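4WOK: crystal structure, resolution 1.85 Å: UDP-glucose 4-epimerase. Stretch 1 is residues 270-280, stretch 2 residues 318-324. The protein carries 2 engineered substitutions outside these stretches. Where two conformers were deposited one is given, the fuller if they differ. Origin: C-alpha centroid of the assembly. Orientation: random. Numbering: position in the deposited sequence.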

# COMPACT_ATOMS: atom_id res chain seq x y z
N ARG A 270 15.30 -0.82 15.39
CA ARG A 270 15.86 -0.02 16.47
C ARG A 270 15.61 1.47 16.21
O ARG A 270 15.17 2.18 17.11
N GLU A 271 15.87 1.92 14.98
CA GLU A 271 15.66 3.32 14.63
C GLU A 271 14.23 3.74 14.92
O GLU A 271 13.97 4.81 15.46
N ILE A 272 13.29 2.87 14.53
CA ILE A 272 11.88 3.15 14.72
C ILE A 272 11.54 3.25 16.20
O ILE A 272 10.92 4.22 16.64
N VAL A 273 11.95 2.26 16.97
CA VAL A 273 11.72 2.26 18.40
C VAL A 273 12.35 3.49 19.06
O VAL A 273 11.71 4.18 19.86
N GLN A 274 13.58 3.79 18.68
CA GLN A 274 14.27 4.98 19.20
C GLN A 274 13.52 6.26 18.87
O GLN A 274 13.34 7.12 19.73
N SER A 275 13.07 6.37 17.62
CA SER A 275 12.36 7.56 17.16
C SER A 275 11.06 7.75 17.94
O SER A 275 10.74 8.87 18.34
N ILE A 276 10.32 6.67 18.15
CA ILE A 276 9.08 6.72 18.93
C ILE A 276 9.31 7.22 20.36
O ILE A 276 8.57 8.07 20.86
N GLY A 277 10.32 6.67 21.02
CA GLY A 277 10.63 7.06 22.39
C GLY A 277 10.97 8.53 22.47
O GLY A 277 10.53 9.25 23.38
N ARG A 278 11.74 8.99 21.50
CA ARG A 278 12.19 10.38 21.42
C ARG A 278 11.05 11.37 21.18
O ARG A 278 10.95 12.39 21.85
N LEU A 279 10.19 11.07 20.20
CA LEU A 279 9.16 12.02 19.80
C LEU A 279 7.92 11.98 20.68
O LEU A 279 7.15 12.94 20.73
N THR A 280 7.71 10.86 21.37
CA THR A 280 6.49 10.69 22.16
C THR A 280 6.77 10.61 23.66
O THR A 280 5.85 10.72 24.47
N ASP A 318 10.43 10.94 5.45
CA ASP A 318 11.47 10.92 6.47
C ASP A 318 10.89 10.28 7.73
O ASP A 318 9.71 10.44 8.02
N LEU A 319 11.71 9.53 8.46
CA LEU A 319 11.22 8.79 9.63
C LEU A 319 10.45 9.68 10.60
O LEU A 319 9.38 9.31 11.09
N ASP A 320 11.00 10.86 10.85
CA ASP A 320 10.38 11.76 11.82
C ASP A 320 8.96 12.15 11.41
O ASP A 320 8.07 12.16 12.27
N THR A 321 8.71 12.42 10.13
CA THR A 321 7.36 12.73 9.68
C THR A 321 6.43 11.52 9.79
O THR A 321 5.28 11.63 10.22
N ILE A 322 6.94 10.36 9.40
CA ILE A 322 6.17 9.12 9.53
C ILE A 322 5.76 8.92 10.98
O ILE A 322 4.58 8.71 11.27
N ILE A 323 6.71 9.04 11.90
CA ILE A 323 6.41 8.79 13.30
C ILE A 323 5.47 9.83 13.87
O ILE A 323 4.47 9.50 14.51
N ARG A 324 5.79 11.10 13.63
CA ARG A 324 5.02 12.21 14.16
C ARG A 324 3.55 12.18 13.71
O ARG A 324 2.64 12.49 14.49

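The hydroxyl of Ser275 lies buried between two helices with no hydrogen-bonding partner anywhere in the model, a rare condition for an oxygen at the heart of a packing site. Its chi1 is t and its CA-to-CB bond points toward the second stretch, yet what the hydroxyl meets is mostly hydrocarbon: Ser275 OG lies 3.4 Å from Ile323 CG1. The nearby carboxylate does not rescue it, since Ser275 OG and Asp320 OD1 are 3.7 Å apart. The case illustrates a general principle: where apolar side chains supply most of the contact, helices can pack without any hydrogen bond between them, and a small polar residue may be carried along.

Helix 270-280 and helix 319-324 cross at -62°, with their axes 9.9 Å apart at closest approach, and together the two stretches bury 415 Å². The largest contributions come from Leu279, Ile323 and Leu319, all with CA-to-CB bonds directed toward the opposing stretch. Leu279, in the m, t rotamer, sets its CD1 3.6 Å from CG2 of Ile323, whose own chi angles are m and m. The same Ile323 also touches Ile276, its CD1 lying 4.1 Å from Ile276 CG1 and its CG2 4.3 Å from that same atom; Ile276 is in the m, t rotamer, and its CA-to-CB bond points sideways.

One turn earlier on the second helix, Leu319 adopts t, p and spreads its two methyl groups over the first helix. Its CD1 is 4.2 Å from CG1 of Ile272 (m, t), while CD2 lies 3.7 Å from Ser275 CB and 3.8 Å from the backbone oxygen Glu271 O. The small serine thus receives Leu319 and Ile323 together, at the place where its CA comes within 7.1 Å of the CA of Asp320.

Charged groups border this apolar core. Asp320 (chi1 m) starts sideways but brings its end nearer, and its OD1 lies near the plane of the Arg278 guanidinium, at the edge; at 4.1 Å from Arg278 NH1 it is close enough for electrostatic attraction but beyond a salt bridge. Within its own helix Asp320 makes a long salt bridge, OD2 to Arg324 NH2 at 3.9 Å. Arg324 (t, t, m) also curls back toward the first helix, so that one face of its guanidinium covers Leu279, with NH2 3.3 Å from Leu279 CD2. Away from the interface, Asp318 caps the second helix: its OD2 accepts from Thr321 N at 3.1 Å and from Thr321 OG1 at 2.7 Å.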

# COMPACT_ATOMS: atom_id res chain seq x y z
CB ARG A 270 17.36 -0.30 16.63
CG ARG A 270 18.03 0.49 17.75
CD ARG A 270 17.50 0.08 19.13
NE ARG A 270 17.87 -1.30 19.47
CZ ARG A 270 17.17 -2.08 20.28
NH1 ARG A 270 16.06 -1.63 20.85
NH2 ARG A 270 17.58 -3.32 20.52
CB GLU A 271 15.97 3.58 13.16
CG GLU A 271 17.41 3.36 12.72
CD GLU A 271 17.57 3.59 11.22
OE1 GLU A 271 17.44 4.76 10.79
OE2 GLU A 271 17.80 2.62 10.47
CB ILE A 272 11.01 2.06 14.05
CG1 ILE A 272 11.03 2.26 12.54
CG2 ILE A 272 9.59 2.10 14.58
CD1 ILE A 272 10.56 1.07 11.76
CB VAL A 273 12.26 0.96 19.03
CG1 VAL A 273 12.48 1.13 20.52
CG2 VAL A 273 11.31 -0.18 18.74
CB GLN A 274 15.68 5.07 18.64
CG GLN A 274 16.64 4.02 19.14
CD GLN A 274 17.99 4.11 18.45
OE1 GLN A 274 18.07 4.30 17.23
NE2 GLN A 274 19.06 4.01 19.23
CB SER A 275 12.08 7.46 15.66
OG SER A 275 11.48 8.65 15.17
CB ILE A 276 8.41 5.34 18.98
CG1 ILE A 276 7.90 4.94 17.60
CG2 ILE A 276 7.27 5.33 19.99
CD1 ILE A 276 7.41 3.51 17.52
CB ARG A 278 13.23 10.51 20.32
CG ARG A 278 13.89 11.86 20.21
CD ARG A 278 14.79 11.88 18.99
NE ARG A 278 15.47 10.60 18.82
CZ ARG A 278 15.42 9.87 17.71
NH1 ARG A 278 14.72 10.29 16.66
NH2 ARG A 278 16.06 8.71 17.65
CB LEU A 279 8.76 11.77 18.35
CG LEU A 279 9.82 12.11 17.30
CD1 LEU A 279 9.48 11.49 15.95
CD2 LEU A 279 9.97 13.61 17.18
CB THR A 280 5.71 9.45 21.74
OG1 THR A 280 6.37 8.29 22.25
CG2 THR A 280 5.65 9.36 20.23
CB ASP A 318 11.99 12.34 6.74
CG ASP A 318 10.87 13.31 7.01
OD1 ASP A 318 10.15 13.70 6.05
OD2 ASP A 318 10.69 13.69 8.18
CB LEU A 319 12.38 8.11 10.35
CG LEU A 319 11.97 7.28 11.57
CD1 LEU A 319 10.95 6.20 11.19
CD2 LEU A 319 13.19 6.66 12.22
CB ASP A 320 11.26 13.00 12.03
CG ASP A 320 12.29 12.80 13.14
OD1 ASP A 320 12.72 11.64 13.37
OD2 ASP A 320 12.67 13.80 13.79
CB THR A 321 7.35 13.24 8.23
OG1 THR A 321 8.11 14.46 8.17
CG2 THR A 321 5.94 13.51 7.76
CB ILE A 322 6.98 7.91 9.03
CG1 ILE A 322 7.11 7.96 7.51
CG2 ILE A 322 6.37 6.61 9.52
CD1 ILE A 322 8.07 6.94 6.94
CB ILE A 323 7.67 8.76 14.17
CG1 ILE A 323 8.56 7.58 13.76
CG2 ILE A 323 7.28 8.67 15.63
CD1 ILE A 323 7.84 6.26 13.73
CB ARG A 324 5.67 13.52 13.73
CG ARG A 324 5.41 14.69 14.64
CD ARG A 324 6.10 15.95 14.12
NE ARG A 324 7.55 15.79 14.06
CZ ARG A 324 8.38 16.15 15.03
NH1 ARG A 324 7.90 16.68 16.15
NH2 ARG A 324 9.68 15.98 14.88